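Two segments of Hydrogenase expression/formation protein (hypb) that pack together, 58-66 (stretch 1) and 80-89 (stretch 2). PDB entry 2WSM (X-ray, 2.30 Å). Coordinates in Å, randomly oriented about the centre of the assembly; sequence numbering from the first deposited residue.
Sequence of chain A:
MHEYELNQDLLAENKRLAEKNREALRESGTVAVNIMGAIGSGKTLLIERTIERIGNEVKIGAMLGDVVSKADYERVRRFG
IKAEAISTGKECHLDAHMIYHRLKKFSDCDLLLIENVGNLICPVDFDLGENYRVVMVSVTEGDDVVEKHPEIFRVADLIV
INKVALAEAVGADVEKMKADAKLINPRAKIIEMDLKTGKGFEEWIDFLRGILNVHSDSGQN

Stretch 1, residues 58-66: VKIGAMLGD
Stretch 2 80-89: GIKAEAISTG

Two extended segments run side by side in the same direction, the axes of strands 60-64 and 82-85 only 7° apart and 4.9 Å at closest approach. The register pairs A62 with A83, M63 with E84 and L64 with A85, at CA-CA distances of 4.7, 5.4 and 4.8 Å; backbone angles are extended throughout, -134/127 at A62 and -168/145 at E84, with A85 at -69/137.

Parallel pairing makes each bonding residue of one strand straddle a partner on the other. A62 spans A83: A62 N donates to K82 O (3.1 Å), and E84 N donates to A62 O (3.2 Å, bent to 142°). L64 repeats the pattern around A85, with L64 N to E84 O at 3.0 Å and I86 N to L64 O at 2.9 Å, both nearly straight. The ladder thus tightens toward its C-terminal end. L64 O also accepts from a water at 3.1 Å, and the same water donates to I86 O at 2.8 Å, so one molecule ties the two carbonyls together where the strands finish. A83 CA and A85 CA add CH contacts to A62 O (3.3 Å) and L64 O (3.5 Å).

Side chains alternate. A62, L64, A83 and A85 share one face, where A62 CB meets A83 CB at 4.3 Å. M63 (m, t, p) and E84 (p, t, chi3 27°) share the other; E84 OE1 is hydrogen-bonded elsewhere in the structure. Beyond the strand, the CA-to-CB bond of I86 points toward stretch 1, and with rotamer m, t its CD1 lies 3.4 Å from M63 CB and 3.7 Å from G65 N. G65, at -94/-5, leaves the extended conformation.

At the other end, K59 (t, p, t, p) and K82 (m, t, t, p) bring NZ to NZ at 3.0 Å. Both are donors of like charge, so this is no hydrogen bond; each NZ is hydrogen-bonded elsewhere in the structure.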

ATOM      1  N   VAL A  58     -10.253  13.146  29.045  1.00 40.73           N
ATOM      2  CA  VAL A  58      -9.864  11.830  28.540  1.00 36.25           C
ATOM      3  C   VAL A  58      -8.351  11.677  28.460  1.00 34.43           C
ATOM      4  O   VAL A  58      -7.666  12.546  27.930  1.00 36.07           O
ATOM      5  CB  VAL A  58     -10.454  11.591  27.134  1.00 38.21           C
ATOM      6  CG1 VAL A  58     -10.027  10.238  26.591  1.00 35.60           C
ATOM      7  CG2 VAL A  58     -11.972  11.705  27.171  1.00 42.97           C
ATOM      8  N   LYS A  59      -7.837  10.565  28.976  1.00 31.47           N
ATOM      9  CA  LYS A  59      -6.403  10.292  28.940  1.00 36.35           C
ATOM     10  C   LYS A  59      -5.972   9.754  27.573  1.00 30.69           C
ATOM     11  O   LYS A  59      -6.354   8.655  27.177  1.00 32.24           O
ATOM     12  CB  LYS A  59      -6.010   9.308  30.046  1.00 34.83           C
ATOM     13  CG  LYS A  59      -4.516   9.046  30.146  1.00 40.55           C
ATOM     14  CD  LYS A  59      -3.783  10.240  30.752  1.00 52.44           C
ATOM     15  CE  LYS A  59      -2.351   9.879  31.142  1.00 53.53           C
ATOM     16  NZ  LYS A  59      -1.478   9.677  29.948  1.00 55.55           N
ATOM     17  N   ILE A  60      -5.160  10.532  26.866  1.00 30.76           N
ATOM     18  CA  ILE A  60      -4.801  10.222  25.486  1.00 27.94           C
ATOM     19  C   ILE A  60      -3.321   9.909  25.308  1.00 33.62           C
ATOM     20  O   ILE A  60      -2.456  10.616  25.833  1.00 37.05           O
ATOM     21  CB  ILE A  60      -5.155  11.403  24.558  1.00 26.94           C
ATOM     22  CG1 ILE A  60      -6.661  11.643  24.556  1.00 28.98           C
ATOM     23  CG2 ILE A  60      -4.645  11.156  23.143  1.00 29.57           C
ATOM     24  CD1 ILE A  60      -7.069  12.971  23.938  1.00 30.03           C
ATOM     25  N   GLY A  61      -3.039   8.845  24.558  1.00 29.94           N
ATOM     26  CA  GLY A  61      -1.690   8.546  24.127  1.00 23.43           C
ATOM     27  C   GLY A  61      -1.569   8.785  22.629  1.00 28.63           C
ATOM     28  O   GLY A  61      -2.553   8.700  21.892  1.00 23.61           O
ATOM     29  N   ALA A  62      -0.356   9.084  22.176  1.00 26.77           N
ATOM     30  CA  ALA A  62      -0.110   9.304  20.760  1.00 27.35           C
ATOM     31  C   ALA A  62       1.132   8.561  20.282  1.00 22.61           C
ATOM     32  O   ALA A  62       2.208   8.692  20.858  1.00 26.08           O
ATOM     33  CB  ALA A  62       0.019  10.791  20.475  1.00 24.14           C
ATOM     34  N   MET A  63       0.964   7.774  19.229  1.00 22.39           N
ATOM     35  CA  MET A  63       2.074   7.117  18.559  1.00 21.14           C
ATOM     36  C   MET A  63       2.204   7.691  17.154  1.00 24.41           C
ATOM     37  O   MET A  63       1.329   7.496  16.306  1.00 22.66           O
ATOM     38  CB  MET A  63       1.845   5.608  18.507  1.00 20.44           C
ATOM     39  CG  MET A  63       1.711   4.977  19.893  1.00 29.70           C
ATOM     40  SD  MET A  63       1.646   3.177  19.878  1.00 30.13           S
ATOM     41  CE  MET A  63       3.277   2.798  19.241  1.00 39.15           C
ATOM     42  N   LEU A  64       3.295   8.412  16.915  1.00 27.71           N
ATOM     43  CA  LEU A  64       3.467   9.134  15.659  1.00 24.82           C
ATOM     44  C   LEU A  64       4.370   8.389  14.692  1.00 24.33           C
ATOM     45  O   LEU A  64       5.586   8.354  14.869  1.00 29.50           O
ATOM     46  CB  LEU A  64       4.012  10.538  15.920  1.00 25.82           C
ATOM     47  CG  LEU A  64       3.182  11.421  16.852  1.00 26.89           C
ATOM     48  CD1 LEU A  64       3.842  12.772  17.017  1.00 30.11           C
ATOM     49  CD2 LEU A  64       1.734  11.578  16.339  1.00 23.63           C
ATOM     50  N   GLY A  65       3.761   7.813  13.661  1.00 24.45           N
ATOM     51  CA  GLY A  65       4.474   7.052  12.656  1.00 25.70           C
ATOM     52  C   GLY A  65       4.885   7.831  11.420  1.00 28.39           C
ATOM     53  O   GLY A  65       5.550   7.285  10.545  1.00 24.49           O
ATOM     54  N   ASP A  66       4.469   9.090  11.322  1.00 24.05           N
ATOM     55  CA  ASP A  66       5.078   9.988  10.341  1.00 31.60           C
ATOM     56  C   ASP A  66       6.160  10.780  11.056  1.00 35.40           C
ATOM     57  O   ASP A  66       6.059  11.015  12.259  1.00 33.42           O
ATOM     58  CB  ASP A  66       4.043  10.929   9.716  1.00 28.78           C
ATOM     59  CG  ASP A  66       3.717  10.569   8.276  1.00 25.64           C
ATOM     60  OD1 ASP A  66       2.657  10.994   7.780  1.00 23.74           O
ATOM     61  OD2 ASP A  66       4.524   9.866   7.633  1.00 32.43           O
ATOM     62  N   GLY A  80       1.376  17.152  28.735  1.00 50.77           N
ATOM     63  CA  GLY A  80       1.710  16.069  29.638  1.00 49.80           C
ATOM     64  C   GLY A  80       1.305  14.735  29.053  1.00 51.06           C
ATOM     65  O   GLY A  80       1.464  13.689  29.682  1.00 54.30           O
ATOM     66  N   ILE A  81       0.776  14.781  27.838  1.00 48.80           N
ATOM     67  CA  ILE A  81       0.393  13.578  27.109  1.00 45.30           C
ATOM     68  C   ILE A  81       1.603  12.696  26.826  1.00 42.82           C
ATOM     69  O   ILE A  81       2.668  13.185  26.451  1.00 46.17           O
ATOM     70  CB  ILE A  81      -0.309  13.947  25.778  1.00 46.33           C
ATOM     71  CG1 ILE A  81      -1.818  14.049  25.985  1.00 40.86           C
ATOM     72  CG2 ILE A  81       0.003  12.936  24.684  1.00 35.66           C
ATOM     73  CD1 ILE A  81      -2.223  15.115  26.959  1.00 45.40           C
ATOM     74  N   LYS A  82       1.441  11.392  27.022  1.00 41.28           N
ATOM     75  CA  LYS A  82       2.464  10.446  26.606  1.00 39.76           C
ATOM     76  C   LYS A  82       2.497  10.401  25.080  1.00 39.41           C
ATOM     77  O   LYS A  82       1.462  10.237  24.433  1.00 32.03           O
ATOM     78  CB  LYS A  82       2.169   9.060  27.168  1.00 42.06           C
ATOM     79  CG  LYS A  82       2.062   9.006  28.686  1.00 51.69           C
ATOM     80  CD  LYS A  82       1.725   7.598  29.168  1.00 51.79           C
ATOM     81  CE  LYS A  82       1.792   7.496  30.687  1.00 55.62           C
ATOM     82  NZ  LYS A  82       0.821   8.414  31.351  1.00 57.64           N
ATOM     83  N   ALA A  83       3.686  10.551  24.506  1.00 36.58           N
ATOM     84  CA  ALA A  83       3.835  10.558  23.058  1.00 34.38           C
ATOM     85  C   ALA A  83       5.193  10.015  22.654  1.00 39.48           C
ATOM     86  O   ALA A  83       6.149  10.067  23.430  1.00 44.76           O
ATOM     87  CB  ALA A  83       3.651  11.955  22.516  1.00 35.38           C
ATOM     88  N   GLU A  84       5.286   9.498  21.437  1.00 35.71           N
ATOM     89  CA  GLU A  84       6.566   9.010  20.946  1.00 39.10           C
ATOM     90  C   GLU A  84       6.566   8.728  19.452  1.00 37.19           C
ATOM     91  O   GLU A  84       5.555   8.305  18.882  1.00 33.48           O
ATOM     92  CB  GLU A  84       6.990   7.758  21.711  1.00 35.28           C
ATOM     93  CG  GLU A  84       6.082   6.574  21.501  1.00 31.59           C
ATOM     94  CD  GLU A  84       6.579   5.351  22.228  1.00 43.79           C
ATOM     95  OE1 GLU A  84       7.269   5.520  23.260  1.00 38.97           O
ATOM     96  OE2 GLU A  84       6.287   4.225  21.765  1.00 45.20           O
ATOM     97  N   ALA A  85       7.711   8.991  18.828  1.00 32.42           N
ATOM     98  CA  ALA A  85       7.931   8.638  17.444  1.00 32.49           C
ATOM     99  C   ALA A  85       8.021   7.126  17.351  1.00 32.35           C
ATOM    100  O   ALA A  85       8.638   6.482  18.193  1.00 34.36           O
ATOM    101  CB  ALA A  85       9.217   9.277  16.922  1.00 26.81           C
ATOM    102  N   ILE A  86       7.374   6.561  16.341  1.00 31.52           N
ATOM    103  CA  ILE A  86       7.550   5.156  16.025  1.00 30.35           C
ATOM    104  C   ILE A  86       8.655   5.074  14.993  1.00 28.33           C
ATOM    105  O   ILE A  86       8.630   5.802  14.000  1.00 30.41           O
ATOM    106  CB  ILE A  86       6.269   4.548  15.433  1.00 29.99           C
ATOM    107  CG1 ILE A  86       5.115   4.671  16.428  1.00 26.83           C
ATOM    108  CG2 ILE A  86       6.494   3.083  15.042  1.00 29.53           C
ATOM    109  CD1 ILE A  86       3.765   4.783  15.767  1.00 26.98           C
ATOM    110  N   SER A  87       9.637   4.213  15.232  1.00 27.82           N
ATOM    111  CA  SER A  87      10.675   3.975  14.231  1.00 36.57           C
ATOM    112  C   SER A  87      10.150   2.973  13.216  1.00 30.34           C
ATOM    113  O   SER A  87       9.871   1.827  13.562  1.00 30.11           O
ATOM    114  CB  SER A  87      11.950   3.442  14.879  1.00 32.80           C
ATOM    115  OG  SER A  87      12.137   4.034  16.150  1.00 41.42           O
ATOM    116  N   THR A  88      10.005   3.412  11.971  1.00 30.20           N
ATOM    117  CA  THR A  88       9.446   2.564  10.915  1.00 29.91           C
ATOM    118  C   THR A  88      10.506   2.004   9.964  1.00 35.13           C
ATOM    119  O   THR A  88      10.217   1.145   9.120  1.00 31.84           O
ATOM    120  CB  THR A  88       8.403   3.327  10.083  1.00 27.09           C
ATOM    121  OG1 THR A  88       8.950   4.585   9.678  1.00 29.31           O
ATOM    122  CG2 THR A  88       7.155   3.578  10.906  1.00 25.55           C
ATOM    123  N   GLY A  89      11.730   2.503  10.096  1.00 38.63           N
ATOM    124  CA  GLY A  89      12.836   2.018   9.290  1.00 34.70           C
ATOM    125  C   GLY A  89      12.596   2.104   7.792  1.00 37.65           C
ATOM    126  O   GLY A  89      12.477   3.190   7.217  1.00 31.49           O
TER
HETATM  127  O   HOH W   1       8.271   8.512  13.391  1.00 39.75           O